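Local atomic coordinates of DNA mismatch repair protein PMS1 (Saccharomyces cerevisiae, PDB entry 3H4L), a protein that probably takes part in DNA mismatch repair, binding ATP through an N-terminal domain of the gyrase B, HSP90 and histidine kinase ATPase type. Residues Q21-L26 with S150-N155; I47-Y52 with F190-I195; C106-L111 with H154-R159; K121-E126 with T134-T139. All blocks are in the same frame, centred on the assembly; numbering follows the deposited sequence.

Interaction 1 (Q21-L26 with S150-N155); sequences QVITDL and SQLFHN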
loop_
_atom_site.group_PDB
_atom_site.type_symbol
_atom_site.label_atom_id
_atom_site.label_comp_id
_atom_site.label_asym_id
_atom_site.label_seq_id
_atom_site.Cartn_x
_atom_site.Cartn_y
_atom_site.Cartn_z
ATOM N N GLN B 21 2.825 -27.665 -8.065
ATOM C CA GLN B 21 2.710 -27.419 -9.497
ATOM C C GLN B 21 1.423 -26.634 -9.754
ATOM O O GLN B 21 1.267 -25.985 -10.802
ATOM C CB GLN B 21 2.654 -28.738 -10.266
ATOM C CG GLN B 21 3.974 -29.481 -10.366
ATOM C CD GLN B 21 3.788 -30.888 -10.915
ATOM O OE1 GLN B 21 2.840 -31.150 -11.667
ATOM N NE2 GLN B 21 4.696 -31.799 -10.552
ATOM N N VAL B 22 0.487 -26.704 -8.808
ATOM C CA VAL B 22 -0.762 -25.972 -8.974
ATOM C C VAL B 22 -0.620 -24.514 -8.535
ATOM O O VAL B 22 -1.040 -23.608 -9.242
ATOM C CB VAL B 22 -1.901 -26.630 -8.199
ATOM C CG1 VAL B 22 -3.128 -25.750 -8.249
ATOM C CG2 VAL B 22 -2.212 -27.995 -8.809
ATOM N N ILE B 23 -0.025 -24.296 -7.368
ATOM C CA ILE B 23 0.174 -22.939 -6.872
ATOM C C ILE B 23 1.639 -22.582 -7.117
ATOM O O ILE B 23 2.484 -22.752 -6.240
ATOM C CB ILE B 23 -0.143 -22.840 -5.360
ATOM C CG1 ILE B 23 -1.515 -23.462 -5.069
ATOM C CG2 ILE B 23 -0.106 -21.384 -4.917
ATOM C CD1 ILE B 23 -2.649 -22.920 -5.943
ATOM N N THR B 24 1.927 -22.102 -8.327
ATOM C CA THR B 24 3.285 -21.747 -8.720
ATOM C C THR B 24 3.869 -20.610 -7.903
ATOM O O THR B 24 5.033 -20.662 -7.523
ATOM C CB THR B 24 3.361 -21.385 -10.226
ATOM O OG1 THR B 24 2.255 -20.542 -10.576
ATOM C CG2 THR B 24 3.334 -22.661 -11.086
ATOM N N ASP B 25 3.076 -19.578 -7.644
ATOM C CA ASP B 25 3.552 -18.470 -6.830
ATOM C C ASP B 25 2.435 -17.713 -6.129
ATOM O O ASP B 25 1.266 -18.086 -6.216
ATOM C CB ASP B 25 4.398 -17.498 -7.657
ATOM C CG ASP B 25 3.707 -17.041 -8.928
ATOM O OD1 ASP B 25 2.460 -17.113 -9.001
ATOM O OD2 ASP B 25 4.431 -16.592 -9.849
ATOM N N LEU B 26 2.810 -16.649 -5.429
ATOM C CA LEU B 26 1.861 -15.834 -4.692
ATOM C C LEU B 26 0.750 -15.339 -5.602
ATOM O O LEU B 26 -0.423 -15.352 -5.229
ATOM C CB LEU B 26 2.582 -14.646 -4.053
ATOM C CG LEU B 26 1.677 -13.675 -3.294
ATOM C CD1 LEU B 26 1.097 -14.366 -2.070
ATOM C CD2 LEU B 26 2.468 -12.440 -2.902
ATOM N N SER B 150 -1.188 -18.656 4.728
ATOM C CA SER B 150 -0.012 -18.145 5.416
ATOM C C SER B 150 1.148 -19.105 5.283
ATOM O O SER B 150 0.946 -20.288 5.005
ATOM C CB SER B 150 -0.318 -17.940 6.894
ATOM O OG SER B 150 -0.285 -19.177 7.574
ATOM N N GLN B 151 2.359 -18.592 5.485
ATOM C CA GLN B 151 3.561 -19.412 5.389
ATOM C C GLN B 151 3.604 -20.138 4.043
ATOM O O GLN B 151 3.820 -21.361 3.966
ATOM C CB GLN B 151 3.594 -20.412 6.548
ATOM C CG GLN B 151 3.987 -19.778 7.878
ATOM C CD GLN B 151 3.865 -20.730 9.064
ATOM O OE1 GLN B 151 3.792 -21.951 8.894
ATOM N NE2 GLN B 151 3.855 -20.172 10.276
ATOM N N LEU B 152 3.406 -19.370 2.980
ATOM C CA LEU B 152 3.398 -19.935 1.646
ATOM C C LEU B 152 4.730 -20.596 1.278
ATOM O O LEU B 152 5.805 -20.044 1.503
ATOM C CB LEU B 152 3.032 -18.845 0.632
ATOM C CG LEU B 152 2.840 -19.267 -0.824
ATOM C CD1 LEU B 152 1.712 -20.288 -0.957
ATOM C CD2 LEU B 152 2.541 -18.027 -1.635
ATOM N N PHE B 153 4.635 -21.799 0.724
ATOM C CA PHE B 153 5.797 -22.580 0.301
ATOM C C PHE B 153 6.726 -22.913 1.467
ATOM O O PHE B 153 7.923 -23.140 1.286
ATOM C CB PHE B 153 6.570 -21.848 -0.820
ATOM C CG PHE B 153 5.713 -21.470 -2.016
ATOM C CD1 PHE B 153 4.778 -22.359 -2.536
ATOM C CD2 PHE B 153 5.833 -20.222 -2.608
ATOM C CE1 PHE B 153 3.970 -22.009 -3.623
ATOM C CE2 PHE B 153 5.031 -19.863 -3.698
ATOM C CZ PHE B 153 4.096 -20.762 -4.203
ATOM N N HIS B 154 6.158 -22.969 2.664
ATOM C CA HIS B 154 6.933 -23.275 3.855
ATOM C C HIS B 154 7.600 -24.650 3.781
ATOM O O HIS B 154 8.536 -24.926 4.535
ATOM C CB HIS B 154 6.036 -23.205 5.096
ATOM C CG HIS B 154 5.174 -24.410 5.285
ATOM N ND1 HIS B 154 5.542 -25.464 6.088
ATOM C CD2 HIS B 154 3.987 -24.753 4.731
ATOM C CE1 HIS B 154 4.619 -26.408 6.022
ATOM N NE2 HIS B 154 3.666 -26.001 5.204
ATOM N N ASN B 155 7.115 -25.515 2.897
ATOM C CA ASN B 155 7.694 -26.849 2.754
ATOM C C ASN B 155 8.251 -27.089 1.349
ATOM O O ASN B 155 8.208 -28.199 0.824
ATOM C CB ASN B 155 6.662 -27.921 3.115
ATOM C CG ASN B 155 5.357 -27.756 2.366
ATOM O OD1 ASN B 155 5.106 -26.714 1.762
ATOM N ND2 ASN B 155 4.512 -28.778 2.412
#
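The carboxylate of D25 is the best-held polar group, with three grips. OD1 is hydrogen-bonded to OG1 of T28. The side chain caps a backbone N just past D25, at the start of helix 26-39. OD2 makes a salt bridge to K173. None of these bonds crosses the contact, made by apolar side chains and a ring against backbone. F153 has the largest share. Its CG lies anti to the carbonyl carbon (chi1 -54°), which sends the ring edge into the bend at 23-25. CE1 of F153 sits 3.1 Å from O of I23, near the ring plane. CZ of F153 meets O of T24 at 3.5 Å. CA of D25 lies at the ring edge. CG of L152 rests over the centre of one ring face. L152 crosses L26 obliquely, with its CD2 4.0 Å from CD1 of L26. L152 and F153 are the central residues of a type II turn from Q151 to H154, so both side chains leave the turn toward 21-26. R159 adds a cation-pi contact to F153. The ring's C-H edge faces the carbonyl of I23, so the contact is probably weakly polar as well as apolar where helix 11-22 meets helix 26-39.

Interaction 2 (I47-Y52 with F190-I195); sequences IIFKDY and FSVWNI
Five backbone hydrogen bonds join 47-52 to 190-195 in parallel register, and a sixth goes to a side-chain acceptor. N of I47 donates to O of S191, and O of I47 accepts from N of W193 at 3.0 Å. N of F49 donates to O of W193, from 26° above that carbonyl plane. O of F49 takes N of I195 at 2.7 Å, nearly along the C=O axis. N of D51 closes the series on O of I195, in a nearly straight bond. Next to this bond, CG of N194 is anti to the backbone N (chi1 175°), which brings its OD1 to 2.8 Å from N of Y52, on a lone pair. The same amide lies across the Y52 ring. ND2 of N194 stands 3.3 Å from CZ of Y52 and over the ring centre. One side chain thus holds both the backbone and the ring of Y52. CG2 of I48 touches CD1 of I195 at 3.7 Å on one face. On the other, CE1 of F49 meets CG1 of V192 at 3.7 Å. Helices 26-39 and 167-184 pack on this second face, where F171 stacks edge-to-face with F49 and Y52. R98 of the second subunit packs on Y52, whose side chain lies about 5 Å from a bound ANP. In the mixed sheet of the ATPase domain, strand 44-50 lies between 56-61 and its parallel partner 189-195, with 200-206 beyond.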
loop_
_atom_site.group_PDB
_atom_site.type_symbol
_atom_site.label_atom_id
_atom_site.label_comp_id
_atom_site.label_asym_id
_atom_site.label_seq_id
_atom_site.Cartn_x
_atom_site.Cartn_y
_atom_site.Cartn_z
ATOM N N ILE B 47 -8.494 -7.715 0.224
ATOM C CA ILE B 47 -7.287 -8.523 0.240
ATOM C C ILE B 47 -6.258 -7.860 1.136
ATOM O O ILE B 47 -5.894 -6.702 0.934
ATOM C CB ILE B 47 -6.725 -8.642 -1.183
ATOM C CG1 ILE B 47 -7.799 -9.212 -2.112
ATOM C CG2 ILE B 47 -5.497 -9.514 -1.199
ATOM C CD1 ILE B 47 -7.378 -9.261 -3.550
ATOM N N ILE B 48 -5.797 -8.601 2.133
ATOM C CA ILE B 48 -4.820 -8.080 3.063
ATOM C C ILE B 48 -3.530 -8.897 3.016
ATOM O O ILE B 48 -3.532 -10.095 3.281
ATOM C CB ILE B 48 -5.410 -8.078 4.486
ATOM C CG1 ILE B 48 -6.591 -7.108 4.536
ATOM C CG2 ILE B 48 -4.375 -7.661 5.495
ATOM C CD1 ILE B 48 -7.265 -7.023 5.896
ATOM N N PHE B 49 -2.433 -8.238 2.654
ATOM C CA PHE B 49 -1.121 -8.885 2.580
ATOM C C PHE B 49 -0.303 -8.575 3.820
ATOM O O PHE B 49 -0.315 -7.438 4.296
ATOM C CB PHE B 49 -0.301 -8.360 1.387
ATOM C CG PHE B 49 -0.817 -8.785 0.042
ATOM C CD1 PHE B 49 -1.794 -8.053 -0.604
ATOM C CD2 PHE B 49 -0.313 -9.907 -0.579
ATOM C CE1 PHE B 49 -2.256 -8.434 -1.844
ATOM C CE2 PHE B 49 -0.772 -10.291 -1.815
ATOM C CZ PHE B 49 -1.742 -9.555 -2.451
ATOM N N LYS B 50 0.403 -9.570 4.349
ATOM C CA LYS B 50 1.282 -9.313 5.483
ATOM C C LYS B 50 2.695 -9.486 4.947
ATOM O O LYS B 50 3.050 -10.524 4.388
ATOM C CB LYS B 50 0.995 -10.245 6.649
ATOM C CG LYS B 50 -0.268 -9.844 7.403
ATOM C CD LYS B 50 -0.293 -10.383 8.835
ATOM C CE LYS B 50 -1.599 -10.001 9.537
ATOM N NZ LYS B 50 -1.658 -10.493 10.947
ATOM N N ASP B 51 3.479 -8.426 5.088
ATOM C CA ASP B 51 4.843 -8.369 4.587
ATOM C C ASP B 51 4.873 -8.801 3.121
ATOM O O ASP B 51 5.609 -9.707 2.727
ATOM C CB ASP B 51 5.791 -9.222 5.432
ATOM C CG ASP B 51 7.269 -8.897 5.159
ATOM O OD1 ASP B 51 7.590 -7.725 4.862
ATOM O OD2 ASP B 51 8.120 -9.806 5.257
ATOM N N TYR B 52 4.046 -8.133 2.323
ATOM C CA TYR B 52 3.946 -8.373 0.884
ATOM C C TYR B 52 3.638 -9.798 0.423
ATOM O O TYR B 52 3.852 -10.130 -0.735
ATOM C CB TYR B 52 5.221 -7.869 0.210
ATOM C CG TYR B 52 5.280 -6.360 0.139
ATOM C CD1 TYR B 52 4.361 -5.655 -0.632
ATOM C CD2 TYR B 52 6.222 -5.631 0.865
ATOM C CE1 TYR B 52 4.371 -4.267 -0.681
ATOM C CE2 TYR B 52 6.239 -4.230 0.824
ATOM C CZ TYR B 52 5.305 -3.563 0.045
ATOM O OH TYR B 52 5.288 -2.190 -0.027
ATOM N N PHE B 190 -13.114 -3.566 -4.766
ATOM C CA PHE B 190 -11.862 -4.180 -4.347
ATOM C C PHE B 190 -11.092 -3.243 -3.427
ATOM O O PHE B 190 -11.121 -2.019 -3.600
ATOM C CB PHE B 190 -10.980 -4.505 -5.555
ATOM C CG PHE B 190 -11.385 -5.736 -6.294
ATOM C CD1 PHE B 190 -12.246 -5.659 -7.382
ATOM C CD2 PHE B 190 -10.891 -6.980 -5.914
ATOM C CE1 PHE B 190 -12.608 -6.811 -8.089
ATOM C CE2 PHE B 190 -11.246 -8.135 -6.610
ATOM C CZ PHE B 190 -12.103 -8.048 -7.699
ATOM N N SER B 191 -10.401 -3.832 -2.453
ATOM C CA SER B 191 -9.580 -3.091 -1.505
ATOM C C SER B 191 -8.347 -3.940 -1.245
ATOM O O SER B 191 -8.447 -5.142 -1.022
ATOM C CB SER B 191 -10.322 -2.879 -0.195
ATOM O OG SER B 191 -11.492 -2.126 -0.408
ATOM N N VAL B 192 -7.181 -3.325 -1.276
ATOM C CA VAL B 192 -5.968 -4.076 -1.039
ATOM C C VAL B 192 -5.029 -3.307 -0.141
ATOM O O VAL B 192 -4.653 -2.163 -0.431
ATOM C CB VAL B 192 -5.236 -4.385 -2.355
ATOM C CG1 VAL B 192 -3.974 -5.189 -2.068
ATOM C CG2 VAL B 192 -6.172 -5.158 -3.304
ATOM N N TRP B 193 -4.652 -3.938 0.959
ATOM C CA TRP B 193 -3.736 -3.319 1.900
ATOM C C TRP B 193 -2.543 -4.241 2.110
ATOM O O TRP B 193 -2.600 -5.441 1.822
ATOM C CB TRP B 193 -4.388 -3.119 3.269
ATOM C CG TRP B 193 -5.728 -2.486 3.299
ATOM C CD1 TRP B 193 -6.933 -3.080 3.037
ATOM C CD2 TRP B 193 -6.020 -1.166 3.746
ATOM N NE1 TRP B 193 -7.959 -2.206 3.306
ATOM C CE2 TRP B 193 -7.424 -1.023 3.739
ATOM C CE3 TRP B 193 -5.229 -0.083 4.150
ATOM C CZ2 TRP B 193 -8.056 0.160 4.137
ATOM C CZ3 TRP B 193 -5.854 1.094 4.547
ATOM C CH2 TRP B 193 -7.256 1.208 4.533
ATOM N N ASN B 194 -1.463 -3.663 2.619
ATOM C CA ASN B 194 -0.283 -4.429 2.949
ATOM C C ASN B 194 0.110 -3.992 4.337
ATOM O O ASN B 194 0.354 -2.805 4.574
ATOM C CB ASN B 194 0.883 -4.154 2.011
ATOM C CG ASN B 194 2.137 -4.884 2.450
ATOM O OD1 ASN B 194 2.098 -6.097 2.702
ATOM N ND2 ASN B 194 3.251 -4.162 2.558
ATOM N N ILE B 195 0.158 -4.945 5.257
ATOM C CA ILE B 195 0.541 -4.644 6.623
ATOM C C ILE B 195 2.031 -4.913 6.748
ATOM O O ILE B 195 2.472 -6.050 6.579
ATOM C CB ILE B 195 -0.248 -5.508 7.601
ATOM C CG1 ILE B 195 -1.717 -5.071 7.578
ATOM C CG2 ILE B 195 0.340 -5.392 8.994
ATOM C CD1 ILE B 195 -2.644 -6.022 8.279
#

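Interaction 3 (C106-L111 with H154-R159); sequences CGIAKL and HNLPVR
ND2 of N155 donates to O of G107 at 2.8 Å, with an N-H...O angle of 166°. The carbonyl lies near the amide plane, so the bond fixes how the amide is turned. CG of N155 sits in the crowded position between backbone N and carbonyl carbon (chi1 52°). OD1 of the same amide comes 3.4 Å from CA of I108. The imidazole of H154 is held between two groups. CE of K110 sits over the centre of one ring face in a CH-pi contact, 3.8 Å from the centroid. OD1 of N155 lies above the opposite face, offset toward the rim. CA of A109 approaches the ring edge. A water in the ring plane bonds to NE2 of H154 at 2.8 Å and is placed to donate to O of G107 and O of A109, though more acceptors than protons are in reach. NZ of K110 stays 4.1 Å from NE2 of H154, and its charge would probably disfavour a protonated ring. CG2 of I108 meets CD1 of L156 at 3.6 Å. In this ATPase fold, 106-111 is the link where helix 101-107, whose first residues line the nucleotide pocket, runs into strand 110-116. Segment 154-159 leads out of strand 144-150, the neighbour of 110-116, into helix 157-164. L156 is the N-cap of that helix. Further out, O of I108 is probably bonded by the backbone N of F153. I108 also packs on L152 and on S19 of helix 11-22. R16 of that helix bonds O of N155 through NE and packs against L156.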
loop_
_atom_site.group_PDB
_atom_site.type_symbol
_atom_site.label_atom_id
_atom_site.label_comp_id
_atom_site.label_asym_id
_atom_site.label_seq_id
_atom_site.Cartn_x
_atom_site.Cartn_y
_atom_site.Cartn_z
ATOM N N CYS B 106 -3.441 -26.363 0.559
ATOM C CA CYS B 106 -3.308 -27.123 1.796
ATOM C C CYS B 106 -1.953 -27.801 1.882
ATOM O O CYS B 106 -1.306 -27.812 2.931
ATOM C CB CYS B 106 -4.370 -28.200 1.860
ATOM S SG CYS B 106 -5.766 -27.653 2.741
ATOM N N GLY B 107 -1.547 -28.387 0.762
ATOM C CA GLY B 107 -0.283 -29.084 0.699
ATOM C C GLY B 107 0.929 -28.190 0.805
ATOM O O GLY B 107 1.872 -28.544 1.501
ATOM N N ILE B 108 0.935 -27.040 0.139
ATOM C CA ILE B 108 2.114 -26.193 0.231
ATOM C C ILE B 108 1.987 -24.891 1.021
ATOM O O ILE B 108 2.778 -23.966 0.821
ATOM C CB ILE B 108 2.707 -25.896 -1.173
ATOM C CG1 ILE B 108 1.626 -25.395 -2.133
ATOM C CG2 ILE B 108 3.371 -27.144 -1.709
ATOM C CD1 ILE B 108 1.078 -24.033 -1.781
ATOM N N ALA B 109 1.013 -24.835 1.930
ATOM C CA ALA B 109 0.793 -23.659 2.780
ATOM C C ALA B 109 -0.114 -24.053 3.940
ATOM O O ALA B 109 -0.482 -25.212 4.051
ATOM C CB ALA B 109 0.156 -22.532 1.977
ATOM N N LYS B 110 -0.450 -23.102 4.807
ATOM C CA LYS B 110 -1.346 -23.364 5.941
ATOM C C LYS B 110 -2.656 -22.709 5.536
ATOM O O LYS B 110 -2.691 -21.489 5.346
ATOM C CB LYS B 110 -0.851 -22.681 7.224
ATOM C CG LYS B 110 0.614 -22.889 7.563
ATOM C CD LYS B 110 0.926 -24.291 8.087
ATOM C CE LYS B 110 2.419 -24.427 8.425
ATOM N NZ LYS B 110 2.757 -25.659 9.213
ATOM N N LEU B 111 -3.728 -23.486 5.409
ATOM C CA LEU B 111 -5.011 -22.912 4.998
ATOM C C LEU B 111 -6.031 -22.774 6.122
ATOM O O LEU B 111 -6.292 -23.725 6.845
ATOM C CB LEU B 111 -5.637 -23.751 3.875
ATOM C CG LEU B 111 -6.942 -23.201 3.272
ATOM C CD1 LEU B 111 -6.647 -21.890 2.525
ATOM C CD2 LEU B 111 -7.572 -24.234 2.323
ATOM N N HIS B 154 6.158 -22.969 2.664
ATOM C CA HIS B 154 6.933 -23.275 3.855
ATOM C C HIS B 154 7.600 -24.650 3.781
ATOM O O HIS B 154 8.536 -24.926 4.535
ATOM C CB HIS B 154 6.036 -23.205 5.096
ATOM C CG HIS B 154 5.174 -24.410 5.285
ATOM N ND1 HIS B 154 5.542 -25.464 6.088
ATOM C CD2 HIS B 154 3.987 -24.753 4.731
ATOM C CE1 HIS B 154 4.619 -26.408 6.022
ATOM N NE2 HIS B 154 3.666 -26.001 5.204
ATOM N N ASN B 155 7.115 -25.515 2.897
ATOM C CA ASN B 155 7.694 -26.849 2.754
ATOM C C ASN B 155 8.251 -27.089 1.349
ATOM O O ASN B 155 8.208 -28.199 0.824
ATOM C CB ASN B 155 6.662 -27.921 3.115
ATOM C CG ASN B 155 5.357 -27.756 2.366
ATOM O OD1 ASN B 155 5.106 -26.714 1.762
ATOM N ND2 ASN B 155 4.512 -28.778 2.412
ATOM N N LEU B 156 8.758 -26.018 0.749
ATOM C CA LEU B 156 9.390 -26.042 -0.566
ATOM C C LEU B 156 10.502 -25.026 -0.381
ATOM O O LEU B 156 10.504 -23.969 -1.008
ATOM C CB LEU B 156 8.435 -25.561 -1.658
ATOM C CG LEU B 156 7.278 -26.480 -2.031
ATOM C CD1 LEU B 156 6.444 -25.846 -3.131
ATOM C CD2 LEU B 156 7.835 -27.806 -2.486
ATOM N N PRO B 157 11.467 -25.345 0.494
ATOM C CA PRO B 157 12.623 -24.518 0.844
ATOM C C PRO B 157 13.179 -23.724 -0.318
ATOM O O PRO B 157 13.379 -22.514 -0.217
ATOM C CB PRO B 157 13.624 -25.533 1.375
ATOM C CG PRO B 157 12.762 -26.558 1.985
ATOM C CD PRO B 157 11.683 -26.731 0.939
ATOM N N VAL B 158 13.435 -24.410 -1.424
ATOM C CA VAL B 158 13.978 -23.743 -2.593
ATOM C C VAL B 158 13.046 -22.649 -3.101
ATOM O O VAL B 158 13.480 -21.523 -3.290
ATOM C CB VAL B 158 14.270 -24.743 -3.732
ATOM C CG1 VAL B 158 14.886 -24.021 -4.918
ATOM C CG2 VAL B 158 15.213 -25.827 -3.234
ATOM N N ARG B 159 11.773 -22.965 -3.310
ATOM C CA ARG B 159 10.826 -21.962 -3.803
ATOM C C ARG B 159 10.614 -20.815 -2.820
ATOM O O ARG B 159 10.546 -19.649 -3.223
ATOM C CB ARG B 159 9.472 -22.590 -4.124
ATOM C CG ARG B 159 8.493 -21.597 -4.725
ATOM C CD ARG B 159 7.907 -22.140 -6.008
ATOM N NE ARG B 159 6.943 -23.211 -5.784
ATOM C CZ ARG B 159 6.640 -24.136 -6.686
ATOM N NH1 ARG B 159 7.225 -24.135 -7.869
ATOM N NH2 ARG B 159 5.739 -25.058 -6.412
HETATM O O HOH W 1 1.538 -27.409 4.059
#

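Interaction 4 (K121-E126 with T134-T139); sequences KADKLE and TSKTTT
K124 leaves its strand with CG anti to the backbone N (chi1 177°). Its CB lies 4.0 Å from CB of T137, its partner in a hydrogen-bonded pair, and close to OG1 of T139. Beyond CB the chain runs out extended and packs on I114 of the next strand. It bends only at chi4 (-58°), which turns NZ toward E126. NZ of K124 makes a salt bridge with OE1 of E126, its hydrogen bond weak at 3.3 Å. It also meets a water in a weak bond. That water is held more firmly by OG of S135 at 2.5 Å and by OG1 of T137 at 2.8 Å, so it ties the polar face of both strands together. E126 bends at chi2, and its CG comes 3.2 Å from OG of S135. Its OE2 is bonded to S112. The backbone forms antiparallel pairs, with N of T137 donating to O of K124 at 2.9 Å. At the far end O of E126 takes N of T134 at 2.9 Å, and a weak bond from that residue's hydroxyl. On the other face K136 stretches out beside L125 and D123. CD2 of L125 touches CG of K136, while OD2 of D123 is bonded to Y71. This hairpin ends the eight-stranded sheet. Strand 133-140 is its outermost member in the chain, and strand 121-127 lies between it and strand 110-116.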
loop_
_atom_site.group_PDB
_atom_site.type_symbol
_atom_site.label_atom_id
_atom_site.label_comp_id
_atom_site.label_asym_id
_atom_site.label_seq_id
_atom_site.Cartn_x
_atom_site.Cartn_y
_atom_site.Cartn_z
ATOM N N LYS B 121 -23.813 -16.212 12.692
ATOM C CA LYS B 121 -23.236 -17.449 13.207
ATOM C C LYS B 121 -22.211 -17.868 12.176
ATOM O O LYS B 121 -22.518 -17.939 10.991
ATOM C CB LYS B 121 -24.292 -18.553 13.358
ATOM C CG LYS B 121 -23.691 -19.926 13.672
ATOM C CD LYS B 121 -24.739 -20.915 14.157
ATOM C CE LYS B 121 -24.115 -22.248 14.570
ATOM N NZ LYS B 121 -23.676 -23.077 13.407
ATOM N N ALA B 122 -20.990 -18.135 12.620
ATOM C CA ALA B 122 -19.947 -18.517 11.686
ATOM C C ALA B 122 -18.991 -19.536 12.267
ATOM O O ALA B 122 -19.017 -19.824 13.467
ATOM C CB ALA B 122 -19.174 -17.277 11.235
ATOM N N ASP B 123 -18.145 -20.075 11.396
ATOM C CA ASP B 123 -17.156 -21.061 11.797
ATOM C C ASP B 123 -15.766 -20.686 11.300
ATOM O O ASP B 123 -15.612 -19.983 10.297
ATOM C CB ASP B 123 -17.534 -22.438 11.241
ATOM C CG ASP B 123 -18.837 -22.955 11.803
ATOM O OD1 ASP B 123 -18.880 -23.293 13.015
ATOM O OD2 ASP B 123 -19.815 -23.014 11.028
ATOM N N LYS B 124 -14.757 -21.149 12.026
ATOM C CA LYS B 124 -13.374 -20.916 11.663
ATOM C C LYS B 124 -12.823 -22.305 11.499
ATOM O O LYS B 124 -12.900 -23.119 12.415
ATOM C CB LYS B 124 -12.633 -20.185 12.770
ATOM C CG LYS B 124 -11.160 -19.983 12.488
ATOM C CD LYS B 124 -10.660 -18.737 13.181
ATOM C CE LYS B 124 -9.209 -18.883 13.547
ATOM N NZ LYS B 124 -9.077 -20.072 14.431
ATOM N N LEU B 125 -12.287 -22.584 10.319
ATOM C CA LEU B 125 -11.746 -23.901 10.021
ATOM C C LEU B 125 -10.244 -23.879 9.760
ATOM O O LEU B 125 -9.735 -22.992 9.081
ATOM C CB LEU B 125 -12.467 -24.474 8.804
ATOM C CG LEU B 125 -13.990 -24.543 8.925
ATOM C CD1 LEU B 125 -14.610 -24.607 7.543
ATOM C CD2 LEU B 125 -14.384 -25.751 9.756
ATOM N N GLU B 126 -9.544 -24.850 10.325
ATOM C CA GLU B 126 -8.107 -24.981 10.125
ATOM C C GLU B 126 -7.933 -26.313 9.401
ATOM O O GLU B 126 -8.353 -27.355 9.913
ATOM C CB GLU B 126 -7.372 -25.046 11.463
ATOM C CG GLU B 126 -7.538 -23.823 12.344
ATOM C CD GLU B 126 -6.687 -22.644 11.898
ATOM O OE1 GLU B 126 -6.823 -21.551 12.494
ATOM O OE2 GLU B 126 -5.877 -22.807 10.958
ATOM N N THR B 134 -8.243 -29.853 11.307
ATOM C CA THR B 134 -7.588 -30.023 12.601
ATOM C C THR B 134 -8.320 -29.308 13.733
ATOM O O THR B 134 -8.099 -29.616 14.907
ATOM C CB THR B 134 -6.130 -29.523 12.579
ATOM O OG1 THR B 134 -6.067 -28.269 11.895
ATOM C CG2 THR B 134 -5.225 -30.532 11.895
ATOM N N SER B 135 -9.189 -28.360 13.390
ATOM C CA SER B 135 -9.945 -27.638 14.407
ATOM C C SER B 135 -11.030 -26.736 13.834
ATOM O O SER B 135 -10.792 -25.948 12.907
ATOM C CB SER B 135 -9.019 -26.790 15.269
ATOM O OG SER B 135 -8.862 -25.500 14.715
ATOM N N LYS B 136 -12.218 -26.854 14.422
ATOM C CA LYS B 136 -13.399 -26.086 14.037
ATOM C C LYS B 136 -13.768 -25.223 15.245
ATOM O O LYS B 136 -14.096 -25.747 16.308
ATOM C CB LYS B 136 -14.517 -27.064 13.697
ATOM C CG LYS B 136 -15.847 -26.466 13.310
ATOM C CD LYS B 136 -16.791 -27.616 12.992
ATOM C CE LYS B 136 -18.201 -27.157 12.680
ATOM N NZ LYS B 136 -19.069 -28.330 12.333
ATOM N N THR B 137 -13.708 -23.903 15.072
ATOM C CA THR B 137 -13.990 -22.948 16.150
ATOM C C THR B 137 -15.215 -22.069 15.882
ATOM O O THR B 137 -15.377 -21.538 14.780
ATOM C CB THR B 137 -12.777 -22.014 16.363
ATOM O OG1 THR B 137 -11.609 -22.797 16.642
ATOM C CG2 THR B 137 -13.026 -21.054 17.512
ATOM N N THR B 138 -16.062 -21.895 16.895
ATOM C CA THR B 138 -17.262 -21.072 16.757
ATOM C C THR B 138 -16.893 -19.595 16.761
ATOM O O THR B 138 -16.114 -19.152 17.603
ATOM C CB THR B 138 -18.255 -21.316 17.905
ATOM O OG1 THR B 138 -18.594 -22.709 17.972
ATOM C CG2 THR B 138 -19.526 -20.490 17.680
ATOM N N THR B 139 -17.460 -18.832 15.831
ATOM C CA THR B 139 -17.170 -17.403 15.727
ATOM C C THR B 139 -18.334 -16.720 15.041
ATOM O O THR B 139 -19.350 -17.345 14.750
ATOM C CB THR B 139 -15.925 -17.145 14.855
ATOM O OG1 THR B 139 -14.909 -18.093 15.191
ATOM C CG2 THR B 139 -15.381 -15.741 15.085
HETATM O O HOH W 2 -10.058 -23.341 14.415
#

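Overall arrangement
Interactions 1 and 3 are neighbours, their centres about 5 Å apart, and share H154 and N155. Interaction 1 brings in the joint between helices 11-22 and 26-39, and interaction 3 the link from helix 101-107 to strand 110-116. Interactions 2 and 4 lie about 23 Å apart, toward opposite ends of the same eight-stranded sheet. L26 joins interactions 1 and 2 by packing on F49 and Y52. Along the chain, the segments of interactions 1 and 2 alternate, and interaction 4 falls between the two segments of interaction 3. Interactions 1 and 3 tie helices and loops near the bound nucleotide, while 2 and 4 build the sheet, consistent with one ATPase domain.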